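Local structure of petrobactin biosynthesis protein AsbB (Bacillus anthracis, 3TO3) at residues Y167-G172 against I304-T309; A319-I324 against L347-S352; A421-I426 against E541-H546. The protein catalyses the ATP-dependent condensation of spermidine with citryl-spermidine intermediates, building petrobactin, a siderophore for iron acquisition and virulence. One frame throughout, in Å; residues are numbered along the deposited sequence.

Following the chain from the N terminus, contact 1 comes first: 131 residues run between its segments before the strand 297-306 returns to the loop at 167-172, beside the bound ATP. The chain then enters helix 315-333, and contact 2 closes a much shorter loop of 22 residues when strand 345-355 lies down against that helix. Both contacts reach the same mixed sheet, with centres about 25 Å apart. Contact 3 follows in the FhuF-like range, closing 114 residues between helices 410-432 and 532-547, away from the ATP and magnesium sites. The three loops stand in series; none crosses or encloses another, and no two contacts touch.

Contact 1 (Y167-G172 against I304-T309); sequences YKARIG and ILNTST
Arg170 carries CG anti to its carbonyl carbon, beside the backbone N (chi1 -78°), and extends as far as NE alongside Asn306, whose own chi1 of -120° lies off any staggered position. The two segments meet here in a G1 beta bulge: Arg170 and Ile171 both face Leu305 on strand 297-306, and Arg170 takes a left-handed backbone conformation. Ile171 and Leu305 make the single antiparallel, hydrogen-bonded pair, with Ile171 N giving to Leu305 O at 2.8 Å and Leu305 N giving to Ile171 O at 3.1 Å. Arg170 N is also near Leu305 O, but at a poor angle; its hydrogen bond goes instead to Asn306 OD1 at 3.0 Å, the nitrogen standing 51° out of the plane of that amide carbonyl. The side-chain carbonyl takes the N-H of the first bulge residue, and Asn306 ND2 lies 3.7 Å from Arg170 CG. Beyond, a water at the edge of the guanidinium accepts weak bonds from Arg170 NH2 and Asn306 ND2, while Lys168 CG lies over one face, near its rim. The firmer partners of Arg170 are Glu184, in a salt bridge, and Asn178.

The side chains of the bridge pair, Ile171 and Leu305, lie side by side and point the same way, with their CB atoms 3.8 Å apart; both touch Glu124 of helix 115-138. Asn306 also starts the type I' turn that leads from strand 297-306 into strand 309-311, and its side chain comes within about 4 Å, nearest atoms, of the bound ATP, which puts this end of the contact close to the nucleotide. Ile171 O is approached twice: besides Leu305 N, it receives a CA-H...O contact from Ile304 CA at 3.2 Å.

Contact 2 (A319-I324 against L347-S352); sequences ASAPAI and LKEFSS
Pro322 lays its ring along the backbone of strand 349-352, and following the ring outward from CB traces most of the contact. CB comes within 3.9 Å of Phe350 O. CG, the next atom, sits 3.8 Å from Ser351 CA and also reaches the hydroxyl of Ser352. CD, where the ring turns back to the backbone N, is 3.4 Å from Ser352 OG. At the foot of the ring, Pro322 CA makes a CA-H...O contact with Glu349 O at 3.3 Å, the angle at the hydrogen being 157°. No direct hydrogen bond joins the two segments.

Helix 315-333 is kinked here, where neither Pro322 N, which has no hydrogen, nor Ala323 N bonds to the turn before, and Val318 O gets no helical bond from residue 322. Ser352 makes up for it: with OG between the backbone N and the carbonyl carbon (chi1 72°), its hydroxyl hydrogen-bonds Val318 O, right beside the ring.

The rest of the contact is made by Ala321, the residue before the proline. Its CB points toward the strand, near Glu349 OE1, and a water bridges the two residues, donating to Ala321 O at 2.9 Å and to Glu349 OE1 at 2.6 Å. The other carboxylate oxygen, OE2, is gripped by a salt bridge to Arg371 and by the amide N of Phe460. The Glu349 side chain lies about 8 Å, nearest atoms, from the bound ATP.

Helix 319-324 runs roughly antiparallel to strand 349-352, at 149°, its axis 6.5 Å away at the closest. Strand 345-355 lies within the mixed sheet, pairing with strands 201-203, 367-371 and 451-457, while Phe350 and Ser351 turn away from the proline to pack on helix 208-219.

Contact 3 (A421-I426 against E541-H546); sequences AIIPVI and EEIENH
Two helices of the FhuF-like region, 410-432 and 532-547, pack face to face here, their short segments crossing at -53° with axes 10.3 Å apart at the closest. Ile423 does most of the work, spreading its two branches over the neighbouring helix. Its chi1 of -60° sets CG1 anti to the carbonyl carbon, which leaves CG2 anti to the backbone N, over one face of the His546 ring in a CH-pi contact, 3.6 Å from the ring centroid but shifted toward the CG-ND1 side; Ile423 CG2 is 3.4 Å from His546 ND1. The other branch ends in CD1, which rests on the backbone of the facing helix, 3.8 Å from Glu542 O and 3.9 Å from Ile543 CA.

His546 leaves its helix toward 421-426, CG anti to its backbone N (chi1 177°), and its side chain and that of Ile423 slide past each other in opposite directions. The hydrogen bond between His546 NE2 and His427 ND1 limits the ring's rotation. The rings of Tyr337 and Tyr550 meet it as well. Ile426 crosses Ile543 at about a right angle, with Ile426 CD1 4.0 Å from Ile543 CG1. At the other end of the interface Glu542 takes a salt bridge from Arg415 and a hydrogen bond from Gln419.

Pro424 kinks the first helix but faces away, onto helix 336-342. The line Gln419, Ile423, His427 and the line Glu542, His546 both step by four residues, and with the crossing angle this is typical of ridges-into-grooves packing of i±4 ridges.

Contact 1 (Y167-G172 against I304-T309)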
# COMPACT_ATOMS: atom_id res chain seq x y z
N TYR B 167 12.05 10.30 -9.04
CA TYR B 167 11.51 11.65 -8.92
C TYR B 167 9.99 11.74 -9.12
O TYR B 167 9.40 12.81 -8.95
CB TYR B 167 12.21 12.54 -9.98
CG TYR B 167 12.30 11.93 -11.39
CD1 TYR B 167 11.23 12.03 -12.28
CD2 TYR B 167 13.42 11.23 -11.81
CE1 TYR B 167 11.29 11.48 -13.56
CE2 TYR B 167 13.50 10.68 -13.10
CZ TYR B 167 12.42 10.81 -13.97
OH TYR B 167 12.46 10.27 -15.23
N LYS B 168 9.44 10.67 -9.66
CA LYS B 168 8.02 10.37 -9.87
C LYS B 168 7.22 9.29 -9.11
O LYS B 168 6.18 8.85 -9.62
CB LYS B 168 7.62 10.50 -11.34
CG LYS B 168 6.46 11.48 -11.54
CD LYS B 168 6.35 11.88 -13.00
CE LYS B 168 6.95 13.26 -13.23
NZ LYS B 168 6.83 13.66 -14.64
N ALA B 169 7.77 8.68 -8.07
CA ALA B 169 7.20 7.42 -7.56
C ALA B 169 5.69 7.43 -7.38
O ALA B 169 4.99 6.53 -7.88
CB ALA B 169 7.87 7.01 -6.27
N ARG B 170 5.20 8.44 -6.68
CA ARG B 170 3.77 8.56 -6.36
C ARG B 170 3.15 7.26 -5.85
O ARG B 170 2.12 6.83 -6.38
CB ARG B 170 2.98 9.05 -7.57
CG ARG B 170 3.08 10.54 -7.82
CD ARG B 170 2.62 10.92 -9.23
NE ARG B 170 3.20 12.19 -9.62
CZ ARG B 170 2.93 12.84 -10.74
NH1 ARG B 170 2.08 12.34 -11.63
NH2 ARG B 170 3.54 13.99 -10.99
N ILE B 171 3.77 6.62 -4.86
CA ILE B 171 3.21 5.37 -4.29
C ILE B 171 1.83 5.64 -3.64
O ILE B 171 1.66 6.52 -2.77
CB ILE B 171 4.18 4.72 -3.27
CG1 ILE B 171 5.64 4.79 -3.77
CG2 ILE B 171 3.75 3.25 -2.89
CD1 ILE B 171 5.93 4.03 -5.03
N GLY B 172 0.84 4.86 -4.06
CA GLY B 172 -0.57 5.14 -3.79
C GLY B 172 -1.42 5.56 -4.99
O GLY B 172 -2.64 5.36 -4.92
N ILE B 304 0.64 9.81 0.21
CA ILE B 304 1.23 9.16 -0.94
C ILE B 304 2.71 9.42 -0.75
O ILE B 304 3.13 10.36 -0.05
CB ILE B 304 0.80 9.72 -2.37
CG1 ILE B 304 1.34 11.12 -2.62
CG2 ILE B 304 -0.70 9.62 -2.65
CD1 ILE B 304 1.14 11.59 -4.06
N LEU B 305 3.50 8.56 -1.37
CA LEU B 305 4.92 8.65 -1.21
C LEU B 305 5.55 9.09 -2.52
O LEU B 305 5.48 8.39 -3.54
CB LEU B 305 5.46 7.32 -0.74
CG LEU B 305 6.85 7.36 -0.15
CD1 LEU B 305 6.79 6.95 1.33
CD2 LEU B 305 7.78 6.46 -0.98
N ASN B 306 6.17 10.26 -2.46
CA ASN B 306 6.93 10.82 -3.56
C ASN B 306 8.32 11.14 -3.07
O ASN B 306 8.48 11.92 -2.12
CB ASN B 306 6.28 12.10 -4.03
CG ASN B 306 5.88 12.03 -5.45
OD1 ASN B 306 6.32 11.14 -6.17
ND2 ASN B 306 5.03 12.96 -5.88
N THR B 307 9.32 10.55 -3.72
CA THR B 307 10.72 10.74 -3.31
C THR B 307 10.99 10.15 -1.92
O THR B 307 11.84 10.63 -1.17
CB THR B 307 11.17 12.24 -3.41
OG1 THR B 307 12.57 12.30 -3.67
CG2 THR B 307 10.85 13.03 -2.13
N SER B 308 10.25 9.08 -1.60
CA SER B 308 10.50 8.27 -0.40
C SER B 308 9.88 8.75 0.92
O SER B 308 9.98 8.06 1.94
CB SER B 308 12.01 7.98 -0.25
OG SER B 308 12.55 7.43 -1.44
N THR B 309 9.24 9.92 0.91
CA THR B 309 8.58 10.45 2.11
C THR B 309 7.07 10.64 1.94
O THR B 309 6.61 11.07 0.88
CB THR B 309 9.15 11.81 2.48
OG1 THR B 309 10.40 12.01 1.80
CG2 THR B 309 9.32 11.92 3.99
O HOH W 1 5.89 14.08 -8.64

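Contact 2 (A319-I324 against L347-S352)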
# COMPACT_ATOMS: atom_id res chain seq x y z
N ALA B 319 1.11 23.86 12.97
CA ALA B 319 0.81 24.73 14.10
C ALA B 319 1.69 25.99 14.11
O ALA B 319 1.23 27.08 14.48
CB ALA B 319 0.97 23.98 15.40
N SER B 320 2.94 25.85 13.71
CA SER B 320 3.86 26.97 13.79
C SER B 320 3.96 27.77 12.47
O SER B 320 4.73 28.73 12.37
CB SER B 320 5.24 26.53 14.27
OG SER B 320 5.75 25.55 13.37
N ALA B 321 3.17 27.40 11.47
CA ALA B 321 3.38 28.01 10.17
C ALA B 321 3.03 29.50 10.16
O ALA B 321 3.86 30.30 9.74
CB ALA B 321 2.64 27.25 9.07
N PRO B 322 1.82 29.87 10.62
CA PRO B 322 1.49 31.30 10.59
C PRO B 322 2.50 32.13 11.39
O PRO B 322 2.90 33.18 10.92
CB PRO B 322 0.09 31.36 11.18
CG PRO B 322 -0.50 29.96 10.82
CD PRO B 322 0.67 29.04 11.02
N ALA B 323 3.02 31.60 12.49
CA ALA B 323 3.99 32.37 13.30
C ALA B 323 5.35 32.49 12.66
O ALA B 323 6.03 33.51 12.82
CB ALA B 323 4.13 31.78 14.70
N ILE B 324 5.76 31.45 11.94
CA ILE B 324 7.03 31.54 11.24
C ILE B 324 6.93 32.60 10.13
O ILE B 324 7.85 33.39 9.93
CB ILE B 324 7.47 30.18 10.68
CG1 ILE B 324 7.89 29.25 11.82
CG2 ILE B 324 8.65 30.34 9.70
CD1 ILE B 324 8.28 27.83 11.36
N LEU B 347 6.17 34.42 0.23
CA LEU B 347 4.74 34.12 0.14
C LEU B 347 4.35 33.57 1.52
O LEU B 347 4.79 32.49 1.93
CB LEU B 347 4.46 33.07 -0.94
CG LEU B 347 4.93 33.46 -2.34
CD1 LEU B 347 4.73 32.32 -3.30
CD2 LEU B 347 4.18 34.74 -2.82
N LYS B 348 3.49 34.30 2.21
CA LYS B 348 3.28 34.03 3.61
C LYS B 348 2.34 32.85 3.75
O LYS B 348 1.33 32.79 3.05
CB LYS B 348 2.71 35.26 4.34
CG LYS B 348 3.67 36.45 4.45
CD LYS B 348 3.02 37.60 5.26
CE LYS B 348 3.61 38.99 4.93
NZ LYS B 348 3.11 39.65 3.67
N GLU B 349 2.66 31.92 4.66
CA GLU B 349 1.72 30.88 4.98
C GLU B 349 0.99 31.54 6.15
O GLU B 349 1.40 31.43 7.29
CB GLU B 349 2.56 29.66 5.45
CG GLU B 349 3.31 28.97 4.25
CD GLU B 349 4.60 28.20 4.59
OE1 GLU B 349 4.91 27.89 5.75
OE2 GLU B 349 5.34 27.90 3.64
N PHE B 350 -0.18 32.12 5.86
CA PHE B 350 -0.73 33.08 6.80
C PHE B 350 -1.82 32.49 7.68
O PHE B 350 -2.32 33.13 8.61
CB PHE B 350 -1.19 34.36 6.07
CG PHE B 350 -2.27 34.12 5.08
CD1 PHE B 350 -1.96 33.84 3.75
CD2 PHE B 350 -3.60 34.14 5.46
CE1 PHE B 350 -2.94 33.59 2.84
CE2 PHE B 350 -4.59 33.88 4.54
CZ PHE B 350 -4.26 33.61 3.22
N SER B 351 -2.19 31.25 7.38
CA SER B 351 -3.21 30.60 8.17
C SER B 351 -3.06 29.08 8.08
O SER B 351 -2.52 28.57 7.09
CB SER B 351 -4.57 31.05 7.68
OG SER B 351 -5.57 30.64 8.56
N SER B 352 -3.51 28.37 9.11
CA SER B 352 -3.39 26.91 9.07
C SER B 352 -4.39 26.31 10.02
O SER B 352 -4.83 26.97 10.91
CB SER B 352 -1.99 26.47 9.48
OG SER B 352 -1.82 26.67 10.86
O HOH W 2 5.57 29.74 7.52

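Contact 3 (A421-I426 against E541-H546)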
# COMPACT_ATOMS: atom_id res chain seq x y z
N ALA B 421 18.70 36.94 -7.08
CA ALA B 421 18.13 35.67 -6.62
C ALA B 421 18.96 35.05 -5.54
O ALA B 421 18.44 34.61 -4.51
CB ALA B 421 17.91 34.69 -7.74
N ILE B 422 20.22 34.79 -5.86
CA ILE B 422 21.09 34.06 -4.95
C ILE B 422 21.60 34.93 -3.80
O ILE B 422 21.68 34.50 -2.64
CB ILE B 422 22.26 33.40 -5.73
CG1 ILE B 422 21.79 32.11 -6.38
CG2 ILE B 422 23.45 33.11 -4.80
CD1 ILE B 422 21.04 32.29 -7.67
N ILE B 423 21.95 36.17 -4.10
CA ILE B 423 22.49 37.06 -3.09
C ILE B 423 21.57 37.27 -1.87
O ILE B 423 22.05 37.25 -0.74
CB ILE B 423 22.97 38.38 -3.71
CG1 ILE B 423 24.04 38.09 -4.76
CG2 ILE B 423 23.47 39.38 -2.64
CD1 ILE B 423 25.24 37.34 -4.22
N PRO B 424 20.26 37.49 -2.09
CA PRO B 424 19.40 37.79 -0.93
C PRO B 424 19.25 36.59 -0.02
O PRO B 424 19.12 36.77 1.18
CB PRO B 424 18.06 38.16 -1.56
CG PRO B 424 18.39 38.51 -2.98
CD PRO B 424 19.51 37.59 -3.35
N VAL B 425 19.25 35.38 -0.56
CA VAL B 425 19.23 34.21 0.28
C VAL B 425 20.48 34.18 1.16
O VAL B 425 20.38 33.93 2.36
CB VAL B 425 19.17 32.90 -0.53
CG1 VAL B 425 19.18 31.72 0.41
CG2 VAL B 425 17.93 32.85 -1.43
N ILE B 426 21.64 34.44 0.58
CA ILE B 426 22.91 34.40 1.33
C ILE B 426 22.95 35.56 2.33
O ILE B 426 23.41 35.41 3.47
CB ILE B 426 24.14 34.45 0.37
CG1 ILE B 426 24.15 33.19 -0.50
CG2 ILE B 426 25.44 34.52 1.13
CD1 ILE B 426 25.23 33.17 -1.57
N GLU B 541 32.56 36.48 -7.62
CA GLU B 541 32.61 37.93 -7.80
C GLU B 541 31.37 38.61 -7.21
O GLU B 541 31.48 39.64 -6.50
CB GLU B 541 32.74 38.30 -9.27
CG GLU B 541 34.09 38.07 -9.89
CD GLU B 541 34.08 38.21 -11.42
OE1 GLU B 541 33.31 39.03 -11.95
OE2 GLU B 541 34.83 37.49 -12.10
N GLU B 542 30.20 38.07 -7.53
CA GLU B 542 28.95 38.65 -7.07
C GLU B 542 28.76 38.62 -5.56
O GLU B 542 28.26 39.59 -4.97
CB GLU B 542 27.76 38.02 -7.78
CG GLU B 542 27.82 38.29 -9.24
CD GLU B 542 27.80 39.77 -9.56
OE1 GLU B 542 27.47 40.57 -8.65
OE2 GLU B 542 28.10 40.11 -10.72
N ILE B 543 29.16 37.52 -4.93
CA ILE B 543 29.10 37.42 -3.49
C ILE B 543 30.04 38.50 -2.94
O ILE B 543 29.65 39.29 -2.10
CB ILE B 543 29.52 36.00 -2.99
CG1 ILE B 543 28.41 34.98 -3.26
CG2 ILE B 543 29.86 36.02 -1.50
CD1 ILE B 543 28.94 33.46 -3.22
N GLU B 544 31.27 38.54 -3.45
CA GLU B 544 32.24 39.53 -3.00
C GLU B 544 31.73 40.96 -3.19
O GLU B 544 31.90 41.80 -2.31
CB GLU B 544 33.59 39.37 -3.70
CG GLU B 544 34.43 38.20 -3.18
CD GLU B 544 34.83 38.31 -1.71
OE1 GLU B 544 35.26 39.41 -1.28
OE2 GLU B 544 34.73 37.29 -1.00
N ASN B 545 31.14 41.22 -4.35
CA ASN B 545 30.62 42.55 -4.67
C ASN B 545 29.57 43.00 -3.63
O ASN B 545 29.56 44.17 -3.21
CB ASN B 545 30.05 42.59 -6.11
CG ASN B 545 31.14 42.87 -7.17
OD1 ASN B 545 30.94 42.58 -8.36
ND2 ASN B 545 32.26 43.44 -6.75
N HIS B 546 28.69 42.07 -3.22
CA HIS B 546 27.65 42.34 -2.23
C HIS B 546 28.26 42.66 -0.87
O HIS B 546 28.02 43.73 -0.31
CB HIS B 546 26.69 41.16 -2.05
CG HIS B 546 25.67 41.40 -0.98
ND1 HIS B 546 24.58 42.23 -1.16
CD2 HIS B 546 25.56 40.91 0.28
CE1 HIS B 546 23.86 42.26 -0.05
NE2 HIS B 546 24.43 41.47 0.84